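Local coordinates for cobalamin biosynthesis protein CobN (Mycobacterium tuberculosis, PDB 7C6O) that probably catalyses, as the large subunit of cobaltochelatase, the ATP-dependent insertion of cobalt into the corrin ring during cobalamin biosynthesis, at residues Ala55-Lys60 and Gly144-Leu149; His612-Met617 and Leu714-Ala719; Asp634-Val639 and Ala649-Ile654; Ala899-Leu904 and Thr953-Ala958. All coordinates share one frame; numbering follows the deposited sequence.

Contact 1 (Ala55-Lys60 and Gly144-Leu149); sequences ARSSGK and GGVDNL
Two helix ends meet here: Ser58 CA lies 5.2 Å from Val146 CA, and Ala55 CA lies 5.5 Å from Leu149 CA, so the last turn of helix 49-58 rests on the first turn of helix 146-161. Helix 49-58 itself connects strands 42-46 and 62-65 of a four-stranded parallel sheet, so the contact joins that crossover to the start of the later helix. Gly59, with positive phi, ends the former helix, and Gly145 occupies the N-cap position of the latter. Val146 CG1, anti to the backbone N (chi1 179°), meets the chain at Ser58, 3.8 Å from Ser58 CA, while Val146 CG2 touches Ser57 CB at 3.6 Å. One turn along, Leu149 turns its branch point to the backbone, with CG 3.7 Å from Ala55 N, and its CD1 reaches Ala55 CB at 3.9 Å. Ser58 meets Val146 and Leu149 through CA and CB, while its hydroxyl bonds within its own segment. OG donates to Ala55 O at 2.7 Å, and its acceptance of Lys60 N at 3.1 Å forms an ST turn at the helix end. Ser57 OG bonds elsewhere, to Ala202 O and to Ile53 O. Arg150 reaches Ser58 O, and Tyr62 bonds to Leu149 O. No hydrogen bond crosses between the segments. The chemistry therefore implies a contact of aliphatic carbons on backbone and CB atoms, with neither serine hydroxyl bonded across it.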
loop_
_atom_site.group_PDB
_atom_site.type_symbol
_atom_site.label_atom_id
_atom_site.label_comp_id
_atom_site.label_asym_id
_atom_site.label_seq_id
_atom_site.Cartn_x
_atom_site.Cartn_y
_atom_site.Cartn_z
ATOM N N ALA A 55 -10.670 10.685 40.344
ATOM C CA ALA A 55 -11.617 10.968 41.417
ATOM C C ALA A 55 -12.852 10.084 41.304
ATOM O O ALA A 55 -13.358 9.579 42.313
ATOM C CB ALA A 55 -12.007 12.446 41.394
ATOM N N ARG A 56 -13.348 9.882 40.079
ATOM C CA ARG A 56 -14.475 8.979 39.873
ATOM C C ARG A 56 -14.112 7.550 40.260
ATOM O O ARG A 56 -14.889 6.867 40.937
ATOM C CB ARG A 56 -14.936 9.039 38.416
ATOM C CG ARG A 56 -16.155 8.179 38.109
ATOM C CD ARG A 56 -16.558 8.299 36.649
ATOM N NE ARG A 56 -15.590 7.663 35.759
ATOM C CZ ARG A 56 -15.629 7.738 34.434
ATOM N NH1 ARG A 56 -16.590 8.428 33.835
ATOM N NH2 ARG A 56 -14.707 7.123 33.704
ATOM N N SER A 57 -12.929 7.087 39.849
ATOM C CA SER A 57 -12.490 5.735 40.180
ATOM C C SER A 57 -12.275 5.537 41.676
ATOM O O SER A 57 -12.346 4.397 42.149
ATOM C CB SER A 57 -11.197 5.401 39.431
ATOM O OG SER A 57 -11.398 5.356 38.028
ATOM N N SER A 58 -12.021 6.612 42.430
ATOM C CA SER A 58 -11.660 6.469 43.837
ATOM C C SER A 58 -12.827 5.979 44.685
ATOM O O SER A 58 -12.611 5.378 45.743
ATOM C CB SER A 58 -11.150 7.800 44.392
ATOM O OG SER A 58 -12.230 8.687 44.636
ATOM N N GLY A 59 -14.060 6.234 44.255
ATOM C CA GLY A 59 -15.217 5.880 45.044
ATOM C C GLY A 59 -15.532 6.835 46.173
ATOM O O GLY A 59 -16.542 6.640 46.861
ATOM N N LYS A 60 -14.701 7.852 46.392
ATOM C CA LYS A 60 -14.997 8.874 47.381
ATOM C C LYS A 60 -16.083 9.814 46.862
ATOM O O LYS A 60 -16.383 9.862 45.666
ATOM C CB LYS A 60 -13.736 9.669 47.726
ATOM C CG LYS A 60 -12.722 8.915 48.578
ATOM C CD LYS A 60 -13.293 8.613 49.953
ATOM C CE LYS A 60 -12.220 8.524 51.017
ATOM N NZ LYS A 60 -12.816 8.447 52.384
ATOM N N GLY A 144 -0.842 11.756 41.503
ATOM C CA GLY A 144 -2.045 11.249 40.884
ATOM C C GLY A 144 -2.295 9.777 41.175
ATOM O O GLY A 144 -1.701 9.159 42.062
ATOM N N GLY A 145 -3.205 9.220 40.388
ATOM C CA GLY A 145 -3.618 7.844 40.548
ATOM C C GLY A 145 -4.827 7.709 41.457
ATOM O O GLY A 145 -5.160 8.596 42.241
ATOM N N VAL A 146 -5.489 6.555 41.340
ATOM C CA VAL A 146 -6.727 6.323 42.079
ATOM C C VAL A 146 -6.477 6.358 43.582
ATOM O O VAL A 146 -7.274 6.920 44.344
ATOM C CB VAL A 146 -7.368 4.992 41.640
ATOM C CG1 VAL A 146 -8.647 4.734 42.417
ATOM C CG2 VAL A 146 -7.643 5.006 40.140
ATOM N N ASP A 147 -5.366 5.766 44.034
ATOM C CA ASP A 147 -5.079 5.721 45.465
ATOM C C ASP A 147 -4.910 7.123 46.040
ATOM O O ASP A 147 -5.457 7.438 47.103
ATOM C CB ASP A 147 -3.827 4.886 45.733
ATOM C CG ASP A 147 -4.031 3.416 45.431
ATOM O OD1 ASP A 147 -5.190 2.952 45.473
ATOM O OD2 ASP A 147 -3.028 2.724 45.156
ATOM N N ASN A 148 -4.150 7.978 45.352
ATOM C CA ASN A 148 -3.919 9.326 45.864
ATOM C C ASN A 148 -5.197 10.155 45.869
ATOM O O ASN A 148 -5.411 10.962 46.781
ATOM C CB ASN A 148 -2.829 10.021 45.050
ATOM C CG ASN A 148 -1.441 9.573 45.447
ATOM O OD1 ASN A 148 -1.181 9.291 46.618
ATOM N ND2 ASN A 148 -0.539 9.500 44.475
ATOM N N LEU A 149 -6.056 9.981 44.861
ATOM C CA LEU A 149 -7.317 10.715 44.856
ATOM C C LEU A 149 -8.230 10.261 45.988
ATOM O O LEU A 149 -8.969 11.076 46.552
ATOM C CB LEU A 149 -8.022 10.560 43.507
ATOM C CG LEU A 149 -7.823 11.696 42.495
ATOM C CD1 LEU A 149 -8.457 12.985 42.998
ATOM C CD2 LEU A 149 -6.345 11.905 42.185
#

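Contact 2 (His612-Met617 and Leu714-Ala719); sequences HLIPPM and LDLVLA
Leu613, whose side chain meets Leu716, has its carbonyl O held by the His612 ring: His612 ND1 donates to Leu613 O over 2.9 Å with an N-H...O angle of 154°. The acceptor lies in the imidazole plane, although the donor stands tilted 31° from the plane of the carbonyl. This bond ties the ring to the extended chain that carries Leu613, and the ring of His702 lies nearly parallel to it. Most of the contact converges on Leu716 of helix 710-722. Its CG is anti to the backbone N (chi1 -176°), which carries both methyls out from the helix toward the loop between strands 608-612 and 617-619. There the methyls divide their partners. CD2 meets Leu613 CD2 tip to tip at 4.1 Å, whereas CD1 is met by Ile614 CD1 at 3.8 Å and by Met617 CG at 4.2 Å, both of these side chains slanting across it. The Met617 chain, bent at chi2 and chi3, then folds away from the helix, and its CB sits 4.5 Å from Ala719 CB. The backbone comes close as well, with Met617 O 3.2 Å from Asp715 CB. The carboxylate of Asp715 belongs elsewhere, in a salt bridge from OD1 to Arg761 on helix 750-769, and Leu801 of helix 784-801 touches both Leu613 and Leu716. With no hydrogen bond joining the two segments, the chemistry implies a buried aliphatic contact centred on one leucine, while Leu613 O and the Asp715 carboxylate find their partners in His612 and Arg761.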
loop_
_atom_site.group_PDB
_atom_site.type_symbol
_atom_site.label_atom_id
_atom_site.label_comp_id
_atom_site.label_asym_id
_atom_site.label_seq_id
_atom_site.Cartn_x
_atom_site.Cartn_y
_atom_site.Cartn_z
ATOM N N HIS A 612 11.172 -8.686 -1.194
ATOM C CA HIS A 612 12.172 -9.316 -2.039
ATOM C C HIS A 612 12.597 -8.372 -3.155
ATOM O O HIS A 612 11.910 -7.401 -3.487
ATOM C CB HIS A 612 11.677 -10.658 -2.623
ATOM C CG HIS A 612 10.562 -10.533 -3.619
ATOM N ND1 HIS A 612 10.758 -10.079 -4.906
ATOM C CD2 HIS A 612 9.247 -10.842 -3.527
ATOM C CE1 HIS A 612 9.608 -10.095 -5.558
ATOM N NE2 HIS A 612 8.675 -10.554 -4.744
ATOM N N LEU A 613 13.751 -8.688 -3.730
ATOM C CA LEU A 613 14.398 -7.815 -4.692
ATOM C C LEU A 613 13.584 -7.710 -5.981
ATOM O O LEU A 613 12.790 -8.588 -6.329
ATOM C CB LEU A 613 15.806 -8.333 -4.995
ATOM C CG LEU A 613 16.762 -7.403 -5.742
ATOM C CD1 LEU A 613 16.986 -6.117 -4.962
ATOM C CD2 LEU A 613 18.078 -8.110 -6.008
ATOM N N ILE A 614 13.788 -6.600 -6.683
ATOM C CA ILE A 614 13.245 -6.395 -8.023
ATOM C C ILE A 614 13.862 -7.426 -8.963
ATOM O O ILE A 614 14.926 -7.984 -8.654
ATOM C CB ILE A 614 13.518 -4.963 -8.509
ATOM C CG1 ILE A 614 15.025 -4.729 -8.646
ATOM C CG2 ILE A 614 12.894 -3.954 -7.550
ATOM C CD1 ILE A 614 15.385 -3.473 -9.412
ATOM N N PRO A 615 13.247 -7.716 -10.106
ATOM C CA PRO A 615 13.880 -8.613 -11.081
ATOM C C PRO A 615 15.198 -8.036 -11.566
ATOM O O PRO A 615 15.435 -6.824 -11.451
ATOM C CB PRO A 615 12.848 -8.688 -12.221
ATOM C CG PRO A 615 11.967 -7.495 -12.032
ATOM C CD PRO A 615 11.918 -7.264 -10.555
ATOM N N PRO A 616 16.089 -8.869 -12.100
ATOM C CA PRO A 616 17.299 -8.329 -12.722
ATOM C C PRO A 616 16.926 -7.411 -13.877
ATOM O O PRO A 616 15.978 -7.676 -14.619
ATOM C CB PRO A 616 18.043 -9.582 -13.202
ATOM C CG PRO A 616 16.981 -10.613 -13.361
ATOM C CD PRO A 616 15.982 -10.328 -12.269
ATOM N N MET A 617 17.670 -6.311 -14.003
ATOM C CA MET A 617 17.417 -5.280 -14.999
ATOM C C MET A 617 18.631 -5.110 -15.903
ATOM O O MET A 617 19.770 -5.336 -15.487
ATOM C CB MET A 617 17.090 -3.932 -14.337
ATOM C CG MET A 617 15.954 -3.987 -13.324
ATOM S SD MET A 617 14.350 -4.366 -14.059
ATOM C CE MET A 617 14.074 -2.901 -15.056
ATOM N N LEU A 714 26.384 -6.568 -12.320
ATOM C CA LEU A 714 26.900 -5.380 -12.992
ATOM C C LEU A 714 25.772 -4.565 -13.618
ATOM O O LEU A 714 25.697 -3.345 -13.434
ATOM C CB LEU A 714 27.930 -5.790 -14.046
ATOM C CG LEU A 714 28.364 -4.765 -15.096
ATOM C CD1 LEU A 714 28.953 -3.529 -14.452
ATOM C CD2 LEU A 714 29.365 -5.389 -16.059
ATOM N N ASP A 715 24.878 -5.230 -14.356
ATOM C CA ASP A 715 23.772 -4.523 -15.000
ATOM C C ASP A 715 22.843 -3.884 -13.976
ATOM O O ASP A 715 22.388 -2.749 -14.163
ATOM C CB ASP A 715 22.990 -5.479 -15.901
ATOM C CG ASP A 715 23.662 -5.702 -17.242
ATOM O OD1 ASP A 715 24.070 -4.708 -17.880
ATOM O OD2 ASP A 715 23.782 -6.874 -17.657
ATOM N N LEU A 716 22.541 -4.598 -12.890
ATOM C CA LEU A 716 21.637 -4.049 -11.885
ATOM C C LEU A 716 22.257 -2.851 -11.178
ATOM O O LEU A 716 21.590 -1.828 -10.977
ATOM C CB LEU A 716 21.249 -5.135 -10.884
ATOM C CG LEU A 716 20.230 -4.750 -9.810
ATOM C CD1 LEU A 716 18.981 -4.160 -10.442
ATOM C CD2 LEU A 716 19.881 -5.963 -8.966
ATOM N N VAL A 717 23.536 -2.951 -10.801
ATOM C CA VAL A 717 24.208 -1.819 -10.168
ATOM C C VAL A 717 24.246 -0.625 -11.114
ATOM O O VAL A 717 23.990 0.516 -10.706
ATOM C CB VAL A 717 25.620 -2.222 -9.704
ATOM C CG1 VAL A 717 26.416 -0.989 -9.304
ATOM C CG2 VAL A 717 25.531 -3.194 -8.536
ATOM N N LEU A 718 24.557 -0.867 -12.392
ATOM C CA LEU A 718 24.538 0.209 -13.382
ATOM C C LEU A 718 23.180 0.896 -13.431
ATOM O O LEU A 718 23.101 2.130 -13.485
ATOM C CB LEU A 718 24.899 -0.337 -14.763
ATOM C CG LEU A 718 26.353 -0.281 -15.222
ATOM C CD1 LEU A 718 26.493 -0.977 -16.566
ATOM C CD2 LEU A 718 26.825 1.162 -15.309
ATOM N N ALA A 719 22.097 0.115 -13.416
ATOM C CA ALA A 719 20.762 0.705 -13.454
ATOM C C ALA A 719 20.484 1.523 -12.199
ATOM O O ALA A 719 19.895 2.608 -12.273
ATOM C CB ALA A 719 19.708 -0.387 -13.626
#

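Contact 3 (Asp634-Val639 and Ala649-Ile654); sequences DEHASV and AIRQQI
His636 and Ile650 are brought together by matching first torsions: His636 CG is anti to its N (chi1 178°) and Ile650 CG1 likewise (chi1 -175°). Ile650 chi1 sets CG2 against His636 CD2 at 3.8 Å, and the bend at chi2 brings CD1 to the extended Glu635 chain, 3.8 Å from Glu635 CD. Ile654 CD1 adds a contact to His636 CB at 3.9 Å. Arg651 CG lies at the edge of the imidazole, near its plane, 4.2 Å from His636 NE2. That nitrogen is hydrogen-bonded to Asp679, which also forms a salt bridge with Arg651 NE, so one carboxylate of helix 675-694 joins both helices and would be expected to stabilise the arginine's charge. On the outer side two waters link Glu635 to Gln653. Water 1 donates to Glu635 OE1 at 2.7 Å and to Gln653 OE1 at 2.8 Å; water 2 donates to Glu635 OE2 and accepts from Gln653 NE2, holding carboxylate and amide in a hydrated bridge. The axes of segments 634-639 and 649-654 approach to 9.9 Å, with N-to-C directions 166° apart, the geometry of an antiparallel helical hairpin, formed by helices 624-642 and 647-660.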
loop_
_atom_site.group_PDB
_atom_site.type_symbol
_atom_site.label_atom_id
_atom_site.label_comp_id
_atom_site.label_asym_id
_atom_site.label_seq_id
_atom_site.Cartn_x
_atom_site.Cartn_y
_atom_site.Cartn_z
ATOM N N ASP A 634 23.719 7.073 -38.336
ATOM C CA ASP A 634 25.135 7.424 -38.282
ATOM C C ASP A 634 25.664 7.776 -39.665
ATOM O O ASP A 634 26.405 8.754 -39.826
ATOM C CB ASP A 634 25.946 6.275 -37.685
ATOM C CG ASP A 634 25.594 5.999 -36.241
ATOM O OD1 ASP A 634 24.976 6.875 -35.596
ATOM O OD2 ASP A 634 25.946 4.906 -35.749
ATOM N N GLU A 635 25.295 6.988 -40.677
ATOM C CA GLU A 635 25.715 7.292 -42.040
ATOM C C GLU A 635 25.150 8.629 -42.503
ATOM O O GLU A 635 25.833 9.396 -43.190
ATOM C CB GLU A 635 25.284 6.166 -42.980
ATOM C CG GLU A 635 25.736 6.343 -44.420
ATOM C CD GLU A 635 25.422 5.130 -45.279
ATOM O OE1 GLU A 635 24.943 4.116 -44.729
ATOM O OE2 GLU A 635 25.656 5.193 -46.505
ATOM N N HIS A 636 23.904 8.927 -42.128
ATOM C CA HIS A 636 23.314 10.214 -42.482
ATOM C C HIS A 636 24.119 11.366 -41.894
ATOM O O HIS A 636 24.350 12.380 -42.566
ATOM C CB HIS A 636 21.862 10.271 -42.007
ATOM C CG HIS A 636 21.189 11.582 -42.274
ATOM N ND1 HIS A 636 21.273 12.651 -41.409
ATOM C CD2 HIS A 636 20.419 11.993 -43.309
ATOM C CE1 HIS A 636 20.585 13.666 -41.900
ATOM N NE2 HIS A 636 20.056 13.293 -43.052
ATOM N N ALA A 637 24.558 11.228 -40.642
ATOM C CA ALA A 637 25.344 12.285 -40.015
ATOM C C ALA A 637 26.663 12.495 -40.746
ATOM O O ALA A 637 27.123 13.633 -40.899
ATOM C CB ALA A 637 25.588 11.953 -38.543
ATOM N N SER A 638 27.283 11.409 -41.212
ATOM C CA SER A 638 28.538 11.536 -41.945
ATOM C C SER A 638 28.321 12.207 -43.296
ATOM O O SER A 638 29.106 13.074 -43.699
ATOM C CB SER A 638 29.182 10.162 -42.126
ATOM O OG SER A 638 29.442 9.556 -40.873
ATOM N N VAL A 639 27.259 11.824 -44.005
ATOM C CA VAL A 639 26.971 12.429 -45.302
ATOM C C VAL A 639 26.653 13.911 -45.139
ATOM O O VAL A 639 27.079 14.744 -45.948
ATOM C CB VAL A 639 25.827 11.669 -46.000
ATOM C CG1 VAL A 639 25.430 12.367 -47.287
ATOM C CG2 VAL A 639 26.245 10.235 -46.286
ATOM N N ALA A 649 19.899 10.608 -51.083
ATOM C CA ALA A 649 19.996 9.161 -51.254
ATOM C C ALA A 649 19.890 8.437 -49.916
ATOM O O ALA A 649 19.165 7.443 -49.795
ATOM C CB ALA A 649 21.303 8.801 -51.959
ATOM N N ILE A 650 20.609 8.917 -48.899
ATOM C CA ILE A 650 20.541 8.263 -47.597
ATOM C C ILE A 650 19.199 8.541 -46.929
ATOM O O ILE A 650 18.688 7.701 -46.177
ATOM C CB ILE A 650 21.732 8.692 -46.714
ATOM C CG1 ILE A 650 21.741 7.909 -45.399
ATOM C CG2 ILE A 650 21.710 10.187 -46.450
ATOM C CD1 ILE A 650 21.879 6.410 -45.583
ATOM N N ARG A 651 18.594 9.704 -47.201
ATOM C CA ARG A 651 17.245 9.967 -46.708
ATOM C C ARG A 651 16.252 8.951 -47.261
ATOM O O ARG A 651 15.364 8.484 -46.537
ATOM C CB ARG A 651 16.803 11.385 -47.078
ATOM C CG ARG A 651 17.505 12.517 -46.337
ATOM C CD ARG A 651 16.866 13.855 -46.710
ATOM N NE ARG A 651 17.568 15.011 -46.155
ATOM C CZ ARG A 651 18.135 15.965 -46.887
ATOM N NH1 ARG A 651 18.084 15.910 -48.211
ATOM N NH2 ARG A 651 18.750 16.981 -46.295
ATOM N N GLN A 652 16.386 8.598 -48.543
ATOM C CA GLN A 652 15.494 7.606 -49.134
ATOM C C GLN A 652 15.681 6.240 -48.487
ATOM O O GLN A 652 14.702 5.527 -48.236
ATOM C CB GLN A 652 15.723 7.513 -50.644
ATOM C CG GLN A 652 15.240 8.720 -51.432
ATOM C CD GLN A 652 15.446 8.564 -52.929
ATOM O OE1 GLN A 652 15.904 7.523 -53.401
ATOM N NE2 GLN A 652 15.108 9.604 -53.683
ATOM N N GLN A 653 16.933 5.853 -48.221
ATOM C CA GLN A 653 17.188 4.593 -47.526
ATOM C C GLN A 653 16.523 4.575 -46.157
ATOM O O GLN A 653 15.934 3.563 -45.756
ATOM C CB GLN A 653 18.689 4.361 -47.370
ATOM C CG GLN A 653 19.434 4.032 -48.646
ATOM C CD GLN A 653 20.890 3.704 -48.376
ATOM O OE1 GLN A 653 21.202 2.774 -47.630
ATOM N NE2 GLN A 653 21.792 4.480 -48.966
ATOM N N ILE A 654 16.623 5.682 -45.422
ATOM C CA ILE A 654 16.041 5.749 -44.085
ATOM C C ILE A 654 14.522 5.698 -44.161
ATOM O O ILE A 654 13.870 4.997 -43.376
ATOM C CB ILE A 654 16.538 7.010 -43.353
ATOM C CG1 ILE A 654 18.030 6.880 -43.030
ATOM C CG2 ILE A 654 15.724 7.265 -42.088
ATOM C CD1 ILE A 654 18.643 8.138 -42.434
HETATM O O HOH W 1 23.882 2.626 -46.675
HETATM O O HOH W 2 24.438 4.867 -48.845
#

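Contact 4 (Ala899-Leu904 and Thr953-Ala958); sequences AEVLAL and TMLDDA
A layered alpha/beta domain contains this contact, which pairs two helices from the connections that follow adjacent parallel strands, each preceded by a short helix (887-893 and 942-947): helix 896-905 comes after strand 880-885, and helix 949-963 after strand 935-940. Their short segments run almost parallel, at 8°, with axes 10.4 Å apart. Leu902 does most of the bridging between them. Its CG stands anti to the carbonyl carbon (chi1 -66°), from where the two methyls part. CD2 presses on Ala958 CB at 3.6 Å, the short alanine leaving room for the leucine to approach the neighbouring helix, and also meets Leu955 CD2 at 3.9 Å. CD1 turns to Met954, 4.1 Å from its SD, the two chains crossing at about a right angle. Leu955 CD2 is in turn shared, since Val901 CG1 lies 3.8 Å from it, again with the chains set roughly perpendicular. Val901 and Leu902 thus lie across Leu955, and Leu902 across Met954. No hydrogen bond spans the two segments. The acidic side chains of the second helix have other partners: Asp956 pairs with Arg989 and Arg960, and Asp957 with Arg960 and Arg1036. Val901 also touches Leu883 of strand 880-885 and Val936 and Val938 of strand 935-940, while strand 918-923 covers the Met954 and Ala958 side through Leu921, and helix 853-874 packs on helix 896-905 at Ala899, Glu900 and Ala903.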
loop_
_atom_site.group_PDB
_atom_site.type_symbol
_atom_site.label_atom_id
_atom_site.label_comp_id
_atom_site.label_asym_id
_atom_site.label_seq_id
_atom_site.Cartn_x
_atom_site.Cartn_y
_atom_site.Cartn_z
ATOM N N ALA A 899 0.249 16.007 -6.299
ATOM C CA ALA A 899 0.776 17.320 -6.650
ATOM C C ALA A 899 0.331 17.742 -8.044
ATOM O O ALA A 899 0.076 18.928 -8.289
ATOM C CB ALA A 899 2.299 17.312 -6.551
ATOM N N GLU A 900 0.231 16.789 -8.975
ATOM C CA GLU A 900 -0.197 17.134 -10.326
ATOM C C GLU A 900 -1.627 17.657 -10.331
ATOM O O GLU A 900 -1.930 18.644 -11.012
ATOM C CB GLU A 900 -0.067 15.926 -11.256
ATOM C CG GLU A 900 -0.374 16.257 -12.712
ATOM C CD GLU A 900 -0.298 15.049 -13.629
ATOM O OE1 GLU A 900 -0.129 13.922 -13.123
ATOM O OE2 GLU A 900 -0.412 15.229 -14.861
ATOM N N VAL A 901 -2.519 17.011 -9.577
ATOM C CA VAL A 901 -3.892 17.497 -9.465
ATOM C C VAL A 901 -3.907 18.916 -8.909
ATOM O O VAL A 901 -4.561 19.811 -9.456
ATOM C CB VAL A 901 -4.730 16.545 -8.591
ATOM C CG1 VAL A 901 -6.128 17.111 -8.389
ATOM C CG2 VAL A 901 -4.796 15.158 -9.218
ATOM N N LEU A 902 -3.183 19.138 -7.811
ATOM C CA LEU A 902 -3.121 20.468 -7.212
ATOM C C LEU A 902 -2.545 21.490 -8.186
ATOM O O LEU A 902 -3.048 22.615 -8.288
ATOM C CB LEU A 902 -2.295 20.420 -5.926
ATOM C CG LEU A 902 -2.901 19.600 -4.783
ATOM C CD1 LEU A 902 -1.965 19.539 -3.584
ATOM C CD2 LEU A 902 -4.247 20.176 -4.376
ATOM N N ALA A 903 -1.495 21.112 -8.921
ATOM C CA ALA A 903 -0.875 22.043 -9.860
ATOM C C ALA A 903 -1.831 22.419 -10.985
ATOM O O ALA A 903 -1.888 23.584 -11.397
ATOM C CB ALA A 903 0.412 21.442 -10.426
ATOM N N LEU A 904 -2.589 21.448 -11.500
ATOM C CA LEU A 904 -3.543 21.750 -12.563
ATOM C C LEU A 904 -4.622 22.709 -12.075
ATOM O O LEU A 904 -5.012 23.639 -12.795
ATOM C CB LEU A 904 -4.165 20.457 -13.092
ATOM C CG LEU A 904 -3.237 19.550 -13.899
ATOM C CD1 LEU A 904 -3.843 18.164 -14.065
ATOM C CD2 LEU A 904 -2.942 20.175 -15.255
ATOM N N THR A 953 -9.604 14.164 1.238
ATOM C CA THR A 953 -10.163 15.418 1.726
ATOM C C THR A 953 -9.383 16.612 1.190
ATOM O O THR A 953 -9.974 17.638 0.834
ATOM C CB THR A 953 -10.172 15.422 3.254
ATOM O OG1 THR A 953 -10.854 14.256 3.731
ATOM C CG2 THR A 953 -10.878 16.654 3.774
ATOM N N MET A 954 -8.056 16.490 1.116
ATOM C CA MET A 954 -7.226 17.583 0.617
ATOM C C MET A 954 -7.577 17.934 -0.825
ATOM O O MET A 954 -7.721 19.112 -1.172
ATOM C CB MET A 954 -5.748 17.207 0.732
ATOM C CG MET A 954 -4.797 18.249 0.157
ATOM S SD MET A 954 -3.148 17.589 -0.156
ATOM C CE MET A 954 -2.702 16.953 1.455
ATOM N N LEU A 955 -7.710 16.922 -1.686
ATOM C CA LEU A 955 -8.034 17.194 -3.082
ATOM C C LEU A 955 -9.447 17.748 -3.222
ATOM O O LEU A 955 -9.691 18.644 -4.040
ATOM C CB LEU A 955 -7.864 15.929 -3.924
ATOM C CG LEU A 955 -6.432 15.405 -4.062
ATOM C CD1 LEU A 955 -6.408 14.153 -4.921
ATOM C CD2 LEU A 955 -5.515 16.473 -4.645
ATOM N N ASP A 956 -10.389 17.233 -2.433
ATOM C CA ASP A 956 -11.742 17.776 -2.461
ATOM C C ASP A 956 -11.760 19.227 -1.994
ATOM O O ASP A 956 -12.452 20.067 -2.581
ATOM C CB ASP A 956 -12.671 16.918 -1.603
ATOM C CG ASP A 956 -14.122 17.356 -1.701
ATOM O OD1 ASP A 956 -14.618 17.526 -2.834
ATOM O OD2 ASP A 956 -14.771 17.514 -0.646
ATOM N N ASP A 957 -10.993 19.542 -0.944
ATOM C CA ASP A 957 -10.893 20.926 -0.484
ATOM C C ASP A 957 -10.354 21.840 -1.578
ATOM O O ASP A 957 -10.799 22.985 -1.714
ATOM C CB ASP A 957 -10.000 21.012 0.754
ATOM C CG ASP A 957 -10.668 20.469 2.002
ATOM O OD1 ASP A 957 -11.894 20.229 1.980
ATOM O OD2 ASP A 957 -9.957 20.283 3.013
ATOM N N ALA A 958 -9.393 21.352 -2.367
ATOM C CA ALA A 958 -8.785 22.194 -3.392
ATOM C C ALA A 958 -9.768 22.504 -4.513
ATOM O O ALA A 958 -9.820 23.639 -5.002
ATOM C CB ALA A 958 -7.530 21.522 -3.951
#

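Along the chain, contact 1 closes first; contact 2 then opens, with contact 3 nested in its loop, and contact 4 follows. Contact 1 lies beside the N-terminal four-stranded parallel sheet, its centre about 93 Å from that of contact 3, on the opposite side of the chain's centre. Contacts 2 and 4 are more central, with centres about 35 Å apart: the former lies just past strand 608-612, at the end of one mixed sheet, while the latter covers another. Contact 3 sits in a helical region inserted between the segments of contact 2, about 37 Å from it between centres. None touches another, so the four sample separate regions of an elongated, multidomain subunit.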